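Local coordinates for putative lipoprotein (Campylobacter jejuni subsp. jejuni, PDB 4GIO) that is of unknown function but is a putative lipoprotein, probably tethered to a membrane by its lipid, whose structure is a novel variant of the immunoglobulin fold, at residues G36-E41 / T94-F99; V52-D57 / F99-K104; I43-F48 / G82-L87; V56-K61 / K89-T94. All blocks are in the same frame, centred on the assembly; numbering follows the deposited sequence.

Contact 1 of 4, residues G36-E41 / T94-F99; sequences GYLEFE and TRANDF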
# COMPACT_ATOMS: atom_id res chain seq x y z
N GLY A 36 15.24 7.55 9.04
CA GLY A 36 15.60 6.18 8.99
C GLY A 36 14.42 5.21 8.86
O GLY A 36 14.58 4.00 9.01
N TYR A 37 13.27 5.73 8.48
CA TYR A 37 12.04 4.89 8.34
C TYR A 37 11.62 4.78 6.87
O TYR A 37 11.56 5.79 6.13
CB TYR A 37 10.86 5.54 9.09
CG TYR A 37 11.10 5.54 10.57
CD1 TYR A 37 11.62 6.67 11.21
CD2 TYR A 37 10.88 4.39 11.31
CE1 TYR A 37 11.87 6.66 12.56
CE2 TYR A 37 11.09 4.36 12.69
CZ TYR A 37 11.61 5.50 13.29
OH TYR A 37 11.86 5.46 14.61
N LEU A 38 11.19 3.57 6.49
CA LEU A 38 10.70 3.31 5.13
C LEU A 38 9.36 4.00 4.87
O LEU A 38 8.44 3.95 5.69
CB LEU A 38 10.57 1.81 4.95
CG LEU A 38 10.03 1.30 3.60
CD1 LEU A 38 11.11 1.56 2.51
CD2 LEU A 38 9.63 -0.20 3.74
N GLU A 39 9.23 4.63 3.70
CA GLU A 39 7.95 5.19 3.30
C GLU A 39 7.67 4.68 1.91
O GLU A 39 8.59 4.50 1.08
CB GLU A 39 8.07 6.73 3.29
CG GLU A 39 6.80 7.43 2.74
CD GLU A 39 7.05 8.89 2.37
OE1 GLU A 39 7.29 9.70 3.32
OE2 GLU A 39 7.05 9.18 1.13
N PHE A 40 6.42 4.42 1.62
CA PHE A 40 6.09 4.02 0.25
C PHE A 40 4.97 4.88 -0.27
O PHE A 40 4.20 5.45 0.53
CB PHE A 40 5.84 2.51 0.10
CG PHE A 40 4.57 2.00 0.75
CD1 PHE A 40 3.32 2.18 0.12
CD2 PHE A 40 4.61 1.34 2.00
CE1 PHE A 40 2.15 1.69 0.71
CE2 PHE A 40 3.42 0.82 2.64
CZ PHE A 40 2.18 0.99 1.95
N GLU A 41 4.87 4.96 -1.61
CA GLU A 41 3.78 5.72 -2.28
C GLU A 41 3.24 4.86 -3.37
O GLU A 41 4.03 4.31 -4.15
CB GLU A 41 4.28 7.00 -2.95
CG GLU A 41 4.47 8.14 -1.97
CD GLU A 41 5.09 9.43 -2.62
OE1 GLU A 41 5.48 10.36 -1.82
OE2 GLU A 41 5.18 9.52 -3.88
N THR A 94 12.24 0.91 12.35
CA THR A 94 13.36 1.00 11.43
C THR A 94 13.76 -0.31 10.74
O THR A 94 14.39 -0.26 9.73
CB THR A 94 14.66 1.62 12.08
OG1 THR A 94 14.97 0.87 13.24
CG2 THR A 94 14.48 3.09 12.46
N ARG A 95 13.33 -1.47 11.25
CA ARG A 95 13.58 -2.76 10.62
C ARG A 95 12.79 -2.98 9.33
O ARG A 95 13.16 -3.86 8.51
CB ARG A 95 13.23 -3.90 11.57
CG ARG A 95 14.22 -4.12 12.71
CD ARG A 95 13.66 -5.14 13.68
NE ARG A 95 12.43 -4.62 14.30
CZ ARG A 95 11.47 -5.39 14.81
NH1 ARG A 95 11.58 -6.73 14.82
NH2 ARG A 95 10.39 -4.84 15.33
N ALA A 96 11.76 -2.15 9.07
CA ALA A 96 10.99 -2.26 7.80
C ALA A 96 11.87 -1.86 6.61
O ALA A 96 12.41 -0.72 6.57
CB ALA A 96 9.71 -1.38 7.90
N ASN A 97 12.01 -2.75 5.63
CA ASN A 97 12.79 -2.45 4.40
C ASN A 97 11.98 -2.68 3.13
O ASN A 97 12.41 -2.36 2.05
CB ASN A 97 14.07 -3.32 4.30
CG ASN A 97 15.20 -2.89 5.32
OD1 ASN A 97 16.08 -3.71 5.65
ND2 ASN A 97 15.12 -1.65 5.89
N ASP A 98 10.80 -3.30 3.27
CA ASP A 98 9.90 -3.46 2.14
C ASP A 98 8.46 -3.54 2.71
O ASP A 98 8.25 -3.42 3.92
CB ASP A 98 10.32 -4.73 1.38
CG ASP A 98 9.69 -4.80 -0.06
OD1 ASP A 98 9.02 -3.81 -0.53
OD2 ASP A 98 9.83 -5.91 -0.68
N PHE A 99 7.47 -3.74 1.85
CA PHE A 99 6.07 -3.74 2.31
C PHE A 99 5.25 -4.65 1.37
O PHE A 99 5.69 -4.99 0.30
CB PHE A 99 5.49 -2.31 2.27
CG PHE A 99 5.25 -1.78 0.83
CD1 PHE A 99 6.30 -1.25 0.09
CD2 PHE A 99 3.98 -1.80 0.25
CE1 PHE A 99 6.13 -0.74 -1.22
CE2 PHE A 99 3.76 -1.27 -1.09
CZ PHE A 99 4.85 -0.77 -1.82
O HOH W 1 11.63 1.49 8.32

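Contact 2 of 4, residues V52-D57 / F99-K104; sequences VIYKVD and FRLEIK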
# COMPACT_ATOMS: atom_id res chain seq x y z
N VAL A 52 -12.47 1.24 -1.97
CA VAL A 52 -11.67 0.08 -1.68
C VAL A 52 -11.22 -0.01 -0.25
O VAL A 52 -11.31 0.96 0.52
CB VAL A 52 -10.43 0.03 -2.61
CG1 VAL A 52 -10.91 0.11 -4.03
CG2 VAL A 52 -9.46 1.17 -2.27
N ILE A 53 -10.75 -1.21 0.11
CA ILE A 53 -10.26 -1.44 1.47
C ILE A 53 -8.85 -1.97 1.34
O ILE A 53 -8.64 -2.90 0.60
CB ILE A 53 -11.17 -2.42 2.26
CG1 ILE A 53 -12.47 -1.69 2.71
CG2 ILE A 53 -10.40 -3.02 3.47
CD1 ILE A 53 -13.61 -2.68 3.01
N TYR A 54 -7.88 -1.34 2.00
CA TYR A 54 -6.48 -1.81 1.90
C TYR A 54 -5.86 -2.28 3.24
O TYR A 54 -6.33 -1.88 4.34
CB TYR A 54 -5.62 -0.75 1.26
CG TYR A 54 -5.35 0.46 2.05
CD1 TYR A 54 -4.31 0.50 2.95
CD2 TYR A 54 -6.17 1.62 1.91
CE1 TYR A 54 -4.05 1.69 3.70
CE2 TYR A 54 -5.91 2.80 2.60
CZ TYR A 54 -4.86 2.82 3.49
OH TYR A 54 -4.61 3.92 4.22
N LYS A 55 -4.81 -3.11 3.14
CA LYS A 55 -4.12 -3.60 4.32
C LYS A 55 -2.63 -3.61 4.07
O LYS A 55 -2.21 -4.13 3.05
CB LYS A 55 -4.58 -5.02 4.65
CG LYS A 55 -3.99 -5.52 6.02
CD LYS A 55 -4.64 -4.87 7.23
CE LYS A 55 -4.26 -5.60 8.54
NZ LYS A 55 -2.96 -5.13 9.03
N VAL A 56 -1.83 -3.12 5.00
CA VAL A 56 -0.37 -3.05 4.86
C VAL A 56 0.32 -4.08 5.76
O VAL A 56 -0.03 -4.19 6.94
CB VAL A 56 0.15 -1.67 5.25
CG1 VAL A 56 1.70 -1.62 4.99
CG2 VAL A 56 -0.59 -0.58 4.41
N ASP A 57 1.24 -4.85 5.19
CA ASP A 57 2.24 -5.63 5.99
C ASP A 57 3.62 -4.99 5.77
O ASP A 57 3.95 -4.63 4.64
CB ASP A 57 2.32 -7.08 5.53
CG ASP A 57 1.20 -7.94 6.08
OD1 ASP A 57 0.88 -7.80 7.31
OD2 ASP A 57 0.62 -8.72 5.28
N PHE A 99 7.47 -3.74 1.85
CA PHE A 99 6.07 -3.74 2.31
C PHE A 99 5.25 -4.65 1.37
O PHE A 99 5.69 -4.99 0.30
CB PHE A 99 5.49 -2.31 2.27
CG PHE A 99 5.25 -1.78 0.83
CD1 PHE A 99 6.30 -1.25 0.09
CD2 PHE A 99 3.98 -1.80 0.25
CE1 PHE A 99 6.13 -0.74 -1.22
CE2 PHE A 99 3.76 -1.27 -1.09
CZ PHE A 99 4.85 -0.77 -1.82
N ARG A 100 4.07 -5.02 1.81
CA ARG A 100 3.08 -5.71 0.98
C ARG A 100 1.75 -5.00 1.18
O ARG A 100 1.40 -4.68 2.29
CB ARG A 100 2.95 -7.15 1.38
CG ARG A 100 2.16 -8.02 0.43
CD ARG A 100 2.25 -9.55 0.82
NE ARG A 100 3.54 -10.04 0.30
CZ ARG A 100 4.53 -10.57 1.02
NH1 ARG A 100 4.39 -10.81 2.31
NH2 ARG A 100 5.66 -10.90 0.40
N LEU A 101 1.02 -4.74 0.10
CA LEU A 101 -0.20 -3.99 0.17
C LEU A 101 -1.34 -4.81 -0.43
O LEU A 101 -1.27 -5.15 -1.59
CB LEU A 101 -0.07 -2.63 -0.55
CG LEU A 101 -1.35 -1.79 -0.69
CD1 LEU A 101 -1.90 -1.33 0.69
CD2 LEU A 101 -1.08 -0.52 -1.54
N GLU A 102 -2.35 -5.13 0.36
CA GLU A 102 -3.52 -5.78 -0.24
C GLU A 102 -4.63 -4.74 -0.51
O GLU A 102 -4.85 -3.87 0.30
CB GLU A 102 -4.10 -6.81 0.76
CG GLU A 102 -3.15 -7.92 1.06
CD GLU A 102 -3.71 -8.85 2.16
OE1 GLU A 102 -4.85 -8.64 2.58
OE2 GLU A 102 -3.05 -9.82 2.56
N ILE A 103 -5.30 -4.83 -1.64
CA ILE A 103 -6.41 -3.96 -1.96
C ILE A 103 -7.58 -4.78 -2.50
O ILE A 103 -7.43 -5.58 -3.36
CB ILE A 103 -6.05 -2.87 -3.01
CG1 ILE A 103 -4.77 -2.18 -2.67
CG2 ILE A 103 -7.15 -1.81 -3.13
CD1 ILE A 103 -4.30 -1.29 -3.69
N LYS A 104 -8.73 -4.55 -1.92
CA LYS A 104 -9.95 -5.24 -2.41
C LYS A 104 -11.06 -4.22 -2.54
O LYS A 104 -10.98 -3.16 -1.92
CB LYS A 104 -10.39 -6.29 -1.41
CG LYS A 104 -10.60 -5.75 0.03
CD LYS A 104 -11.24 -6.81 0.95
CE LYS A 104 -11.27 -6.35 2.46
NZ LYS A 104 -11.30 -7.54 3.40
O HOH W 2 -0.46 -9.63 2.21
O HOH W 3 1.81 -10.52 3.87

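Contact 3 of 4, residues I43-F48 / G82-L87; sequences ILRSTF and GQEVIL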
# COMPACT_ATOMS: atom_id res chain seq x y z
N ILE A 43 0.41 4.89 -6.46
CA ILE A 43 -0.49 5.78 -7.18
C ILE A 43 -1.59 4.88 -7.78
O ILE A 43 -1.29 3.87 -8.43
CB ILE A 43 0.23 6.57 -8.28
CG1 ILE A 43 1.29 7.45 -7.65
CG2 ILE A 43 -0.83 7.46 -9.09
CD1 ILE A 43 2.22 8.11 -8.62
N LEU A 44 -2.84 5.27 -7.54
CA LEU A 44 -4.02 4.53 -7.98
C LEU A 44 -4.82 5.41 -8.95
O LEU A 44 -4.81 6.63 -8.80
CB LEU A 44 -4.89 4.14 -6.79
CG LEU A 44 -4.15 3.34 -5.69
CD1 LEU A 44 -4.98 3.18 -4.47
CD2 LEU A 44 -3.70 1.93 -6.16
N ARG A 45 -5.45 4.80 -9.95
CA ARG A 45 -6.50 5.50 -10.74
C ARG A 45 -7.49 4.59 -11.44
O ARG A 45 -7.16 3.48 -11.90
CB ARG A 45 -6.03 6.58 -11.73
CG ARG A 45 -4.68 6.45 -12.29
CD ARG A 45 -4.58 7.27 -13.66
NE ARG A 45 -4.05 8.63 -13.59
CZ ARG A 45 -4.81 9.72 -13.64
NH1 ARG A 45 -4.26 10.91 -13.60
NH2 ARG A 45 -6.12 9.60 -13.72
N SER A 46 -8.70 5.11 -11.53
CA SER A 46 -9.82 4.33 -11.98
C SER A 46 -10.72 5.22 -12.80
O SER A 46 -10.91 6.38 -12.47
CB SER A 46 -10.59 3.87 -10.75
OG SER A 46 -11.71 3.11 -11.19
N THR A 47 -11.28 4.66 -13.86
CA THR A 47 -12.22 5.44 -14.64
C THR A 47 -13.45 5.85 -13.85
O THR A 47 -13.90 6.99 -13.92
CB THR A 47 -12.72 4.68 -15.87
OG1 THR A 47 -11.70 3.77 -16.35
CG2 THR A 47 -13.16 5.74 -16.90
N PHE A 48 -13.96 4.92 -13.06
CA PHE A 48 -15.13 5.09 -12.22
C PHE A 48 -14.74 5.17 -10.78
O PHE A 48 -13.78 4.51 -10.34
CB PHE A 48 -16.02 3.86 -12.38
CG PHE A 48 -16.39 3.57 -13.78
CD1 PHE A 48 -16.94 4.61 -14.58
CD2 PHE A 48 -16.28 2.28 -14.31
CE1 PHE A 48 -17.34 4.38 -15.89
CE2 PHE A 48 -16.67 2.04 -15.62
CZ PHE A 48 -17.19 3.09 -16.42
N GLY A 82 -11.51 9.09 -12.36
CA GLY A 82 -10.42 9.72 -13.11
C GLY A 82 -9.46 10.70 -12.46
O GLY A 82 -8.76 11.41 -13.18
N GLN A 83 -9.43 10.77 -11.11
CA GLN A 83 -8.49 11.60 -10.32
C GLN A 83 -7.36 10.65 -9.85
O GLN A 83 -7.63 9.60 -9.30
CB GLN A 83 -9.16 12.11 -9.03
CG GLN A 83 -9.84 13.54 -8.99
CD GLN A 83 -10.14 13.99 -7.51
OE1 GLN A 83 -9.31 13.78 -6.62
NE2 GLN A 83 -11.32 14.59 -7.27
N GLU A 84 -6.10 11.04 -10.02
CA GLU A 84 -4.98 10.30 -9.42
C GLU A 84 -5.05 10.33 -7.91
O GLU A 84 -5.27 11.36 -7.34
CB GLU A 84 -3.67 10.88 -9.92
CG GLU A 84 -2.45 10.24 -9.44
CD GLU A 84 -1.20 10.89 -10.05
OE1 GLU A 84 -0.89 10.62 -11.24
OE2 GLU A 84 -0.55 11.68 -9.33
N VAL A 85 -4.91 9.17 -7.25
CA VAL A 85 -4.93 9.08 -5.76
C VAL A 85 -3.53 8.56 -5.34
O VAL A 85 -3.06 7.54 -5.86
CB VAL A 85 -6.07 8.12 -5.25
CG1 VAL A 85 -5.92 7.76 -3.76
CG2 VAL A 85 -7.49 8.71 -5.50
N ILE A 86 -2.86 9.27 -4.43
CA ILE A 86 -1.52 8.90 -4.02
C ILE A 86 -1.64 8.31 -2.60
O ILE A 86 -2.02 9.00 -1.67
CB ILE A 86 -0.61 10.14 -4.01
CG1 ILE A 86 -0.62 10.82 -5.39
CG2 ILE A 86 0.80 9.75 -3.60
CD1 ILE A 86 0.73 10.74 -6.21
N LEU A 87 -1.39 7.01 -2.47
CA LEU A 87 -1.46 6.36 -1.14
C LEU A 87 -0.02 6.35 -0.56
O LEU A 87 0.91 5.71 -1.11
CB LEU A 87 -2.07 4.93 -1.24
CG LEU A 87 -2.15 4.15 0.08
CD1 LEU A 87 -2.99 4.88 1.11
CD2 LEU A 87 -2.61 2.69 -0.13
O HOH W 4 -5.27 13.38 -11.68
O HOH W 5 -9.12 7.58 -10.20

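Contact 4 of 4, residues V56-K61 / K89-T94; sequences VDWLDK and KLASDT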
# COMPACT_ATOMS: atom_id res chain seq x y z
N VAL A 56 -1.83 -3.12 5.00
CA VAL A 56 -0.37 -3.05 4.86
C VAL A 56 0.32 -4.08 5.76
O VAL A 56 -0.03 -4.19 6.94
CB VAL A 56 0.15 -1.67 5.25
CG1 VAL A 56 1.70 -1.62 4.99
CG2 VAL A 56 -0.59 -0.58 4.41
N ASP A 57 1.24 -4.85 5.19
CA ASP A 57 2.24 -5.63 5.99
C ASP A 57 3.62 -4.99 5.77
O ASP A 57 3.95 -4.63 4.64
CB ASP A 57 2.32 -7.08 5.53
CG ASP A 57 1.20 -7.94 6.08
OD1 ASP A 57 0.88 -7.80 7.31
OD2 ASP A 57 0.62 -8.72 5.28
N TRP A 58 4.38 -4.78 6.84
CA TRP A 58 5.79 -4.31 6.68
C TRP A 58 6.67 -5.49 6.69
O TRP A 58 6.45 -6.37 7.46
CB TRP A 58 6.16 -3.42 7.87
CG TRP A 58 5.23 -2.15 7.87
CD1 TRP A 58 4.20 -1.88 8.71
CD2 TRP A 58 5.33 -1.04 6.98
NE1 TRP A 58 3.60 -0.67 8.39
CE2 TRP A 58 4.30 -0.10 7.37
CE3 TRP A 58 6.19 -0.73 5.94
CZ2 TRP A 58 4.10 1.09 6.70
CZ3 TRP A 58 5.99 0.49 5.26
CH2 TRP A 58 4.98 1.41 5.69
N LEU A 59 7.67 -5.49 5.82
CA LEU A 59 8.60 -6.62 5.66
C LEU A 59 10.03 -6.22 6.10
O LEU A 59 10.46 -5.07 5.82
CB LEU A 59 8.66 -7.05 4.20
CG LEU A 59 7.30 -7.43 3.52
CD1 LEU A 59 7.56 -7.90 2.09
CD2 LEU A 59 6.54 -8.42 4.40
N ASP A 60 10.78 -7.19 6.68
CA ASP A 60 12.11 -6.89 7.10
C ASP A 60 13.09 -7.11 5.93
O ASP A 60 12.70 -7.42 4.77
CB ASP A 60 12.47 -7.67 8.41
CG ASP A 60 12.59 -9.21 8.20
OD1 ASP A 60 12.60 -9.70 7.03
OD2 ASP A 60 12.72 -9.94 9.22
N LYS A 61 14.40 -6.95 6.22
CA LYS A 61 15.47 -7.19 5.21
C LYS A 61 15.43 -8.58 4.54
O LYS A 61 15.91 -8.74 3.43
CB LYS A 61 16.89 -6.95 5.84
CG LYS A 61 17.06 -7.65 7.18
CD LYS A 61 18.49 -7.68 7.67
CE LYS A 61 18.79 -9.08 8.24
NZ LYS A 61 19.07 -10.13 7.14
N LYS A 89 2.45 5.77 2.85
CA LYS A 89 2.49 5.19 4.20
C LYS A 89 3.88 5.19 4.73
O LYS A 89 4.82 5.08 3.98
CB LYS A 89 2.04 3.70 4.21
CG LYS A 89 0.61 3.49 3.72
CD LYS A 89 -0.40 4.27 4.45
CE LYS A 89 -1.01 3.72 5.67
NZ LYS A 89 -2.39 4.37 5.90
N LEU A 90 4.01 5.24 6.05
CA LEU A 90 5.31 5.40 6.64
C LEU A 90 5.48 4.34 7.72
O LEU A 90 4.63 4.21 8.60
CB LEU A 90 5.34 6.81 7.25
CG LEU A 90 6.47 7.17 8.25
CD1 LEU A 90 7.76 7.13 7.53
CD2 LEU A 90 6.21 8.59 8.76
N ALA A 91 6.56 3.61 7.67
CA ALA A 91 6.76 2.60 8.72
C ALA A 91 6.99 3.25 10.10
O ALA A 91 7.48 4.37 10.16
CB ALA A 91 7.93 1.78 8.37
N SER A 92 6.71 2.50 11.17
CA SER A 92 6.90 2.97 12.56
C SER A 92 8.10 2.23 13.17
O SER A 92 8.50 2.52 14.29
CB SER A 92 5.62 2.79 13.42
OG SER A 92 5.30 1.39 13.45
N ASP A 93 8.78 1.39 12.38
CA ASP A 93 9.86 0.62 12.92
C ASP A 93 10.98 0.68 11.89
O ASP A 93 10.73 0.48 10.70
CB ASP A 93 9.39 -0.83 13.18
CG ASP A 93 10.41 -1.66 13.97
OD1 ASP A 93 11.48 -1.91 13.45
OD2 ASP A 93 10.13 -2.01 15.13
N THR A 94 12.24 0.91 12.35
CA THR A 94 13.36 1.00 11.43
C THR A 94 13.76 -0.31 10.74
O THR A 94 14.39 -0.26 9.73
CB THR A 94 14.66 1.62 12.08
OG1 THR A 94 14.97 0.87 13.24
CG2 THR A 94 14.48 3.09 12.46

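Contact 1 of 4, residues G36-E41 / T94-F99
Phe40 and Phe99 meet through matching first torsions: each has CG set between its own backbone N and carbonyl carbon (chi1 70° and 71°), and the two rings end up face to face. Their centroids lie 3.7 Å apart and their planes are only 7° from parallel, with Phe99 CD2 over the centre of the Phe40 ring and Phe40 CG over the centre of the Phe99 ring. Phe40 CB also sits over the Phe99 face, 3.5 Å from CE1 at its rim. Leu38, with CG anti to the backbone N, sends CD2 against the backbone of the opposite segment, 3.3 Å from Asp98 N, while its CB lies beside Ala96 O. A water joins the backbones where they are too far apart to pair, accepting from Leu38 N and donating to Ala96 O. Farther out, Thr94 CG2 rests over one face of the Tyr37 ring, offset toward its rim and 3.6 Å from CE2. Asn97 and Asp98 form a classic beta bulge opposite Leu59. Phe40 belongs to strand 38-44 and Phe99 to strand 98-105, which lie in different sheets, so the stack bridges the hydrophobic core of an immunoglobulin-like beta sandwich.

Contact 2 of 4, residues V52-D57 / F99-K104
Ile53, Lys55 and Asp57 each exchange two backbone hydrogen bonds with Lys104, Glu102 and Arg100, respectively. The bonds are of ordinary length and mostly straight, as from Ile53 N to Lys104 O (2.8 Å, 169° at the hydrogen); the most bent runs from Lys55 N to Glu102 O at 152°. Between them, the non-hydrogen-bonded pairs Tyr54-Ile103 and Val56-Leu101 add CA-H...O contacts, the tightest from Tyr54 CA to Glu102 O at 3.1 Å.

On the face with Tyr54 and Val56, Leu101 CD1 is the shared apolar contact, 3.8 Å from Tyr54 CD1 and 4.0 Å from Val56 CG2. Val52 CB packs on Ile103 CG2. The two antiparallel strands, 50-59 and 98-105, are neighbours in the four-stranded sheet of this immunoglobulin-like sandwich, and this face turns inward: Val56 touches Phe40, Leu101 touches Val42 and Ile103 touches Leu44, all on strand 38-44 of the facing sheet.

The other face, with Ile53 among Lys55, Asp57, Arg100, Glu102 and Lys104, is mostly polar. Lys104, extended beyond CG, lays its CE 3.6 Å from Ile53 CG2, and its amine forms a cation-pi contact with Tyr74. Asp57 and Arg100 do not touch through their charged atoms; a water instead donates to Asp57 OD2 and accepts from Arg100 NH1 at the edge of the guanidinium, in its plane. A second water donates to Glu102 OE2 (2.6 Å) and, weakly, to Asp57 OD2, which may ease the repulsion between these carboxylates. Lys55 bends at chi2 and chi4, and its NZ bonds to Glu72 O; the partner of Tyr54 OH is Lys89.

Contact 3 of 4, residues I43-F48 / G82-L87
Ile43 meets two side chains of segment 82-87 with different branches. Its CG1, anti to the carbonyl carbon, runs beside Ile86, the two side chains pointing the same way, and lies 3.6 Å from Ile86 CD1. Its CG2, anti to the backbone N, instead presses on the aliphatic part of Glu84, 3.2 Å from CG. In Glu84 itself, CG anti to the backbone N (chi1 -179°) lies against Ile43, while CB, set by the backbone, comes under Arg45.

Arg45 takes a less regular shape, with chi1 at 28° and a bend at chi3. Its guanidinium lies across the chain leading into strand 85-90: Glu84 CB and N are over one face, and Gly82 O is at the edge, near the plane, where NH2 makes a weak hydrogen bond of 3.2 Å. The carboxylate of Glu84 is turned 73° from the guanidinium plane, and OE1 stays 4.1 Å from Arg45 NH1, beyond a salt bridge. A water accepts from Glu84 N and, weakly, from Arg45 NH1.

Backbone bonds secure the register. Leu44 N and O pair with Val85 O and N, an antiparallel hydrogen-bonded pair, while Gly82 N donates to Ser46 O at 2.8 Å. Ser46 OG donates to Phe48 O within its own segment, on a lone pair.

Leu44 reaches inward to Ile103 and Leu77 of the other sheet, whereas Glu84 is exposed and Ile43 and Arg45 are partly so. The two segments appear to be held mainly by main-chain bonds and aliphatic contact, with electrostatic attraction between Arg45 and Glu84 probably only a modest addition.

Contact 4 of 4, residues V56-K61 / K89-T94
Trp58 packing against Ala91 is an apolar contact between the two sheets near one end of the sandwich, where strand 50-59 faces the chain just as it leaves strand 85-90. The Trp58 CG is anti to the carbonyl carbon (chi1 -63°), and the indole reaches across to the other segment with its six-membered ring leading. Ala91 CB stands almost straight above the centre of that ring, 3.8 Å from the centroid and 8° off the normal, a CH-pi contact. Ala91 CA covers the same face, offset toward the rim, at 3.6 Å above the plane.

The far corner of the indole meets backbone instead: CH2 lies 3.4 Å from Ala91 N and 3.6 Å from Leu90 C. Lys89 CB also approaches CH2, at 4.0 Å. On the opposite face of the indole, Val56 CG1 sits 3.8 Å above the plane, toward the rim, so Val56 and Ala91 lie on opposite faces of the ring, which would limit its tilt. Val56 additionally reaches Lys89 CG with its CG2.

Lys89 bends at chi2 and chi3, which carries its chain away from Trp58. Its NZ forms a salt bridge with Glu72 OE2 and a hydrogen bond with Tyr54 OH, leaving the aliphatic part of the side chain for the apolar contact. Around the indole, Phe40 meets the ring with its plane inclined at about 55°, and Leu38 and Phe99 also touch Trp58. The result is an aromatic side chain bridging the two sheets of an immunoglobulin-like beta sandwich, near one end.

From the N terminus, segment 36-41 opens the wide loop that contact 1 closes at 94-99, tying strand 38-44 to strand 98-105 across the sandwich. Segment 43-48 pairs with 82-87, so contact 3 lies within that loop and joins neighbouring strands of the three-stranded sheet. Strand 50-59 opens both contact 2 and contact 4, which share Val56 and Asp57. Of these two, contact 4 closes first, at 89-94, within the span of contact 1 but crossing contact 3, and links strand 50-59 across the sandwich to the end of strand 85-90. Contact 2 closes last, at 99-104, crossing contacts 1 and 3 and joining neighbours in the four-stranded sheet. Contact 3 lies opposite contacts 1 and 4 about the chain's centre.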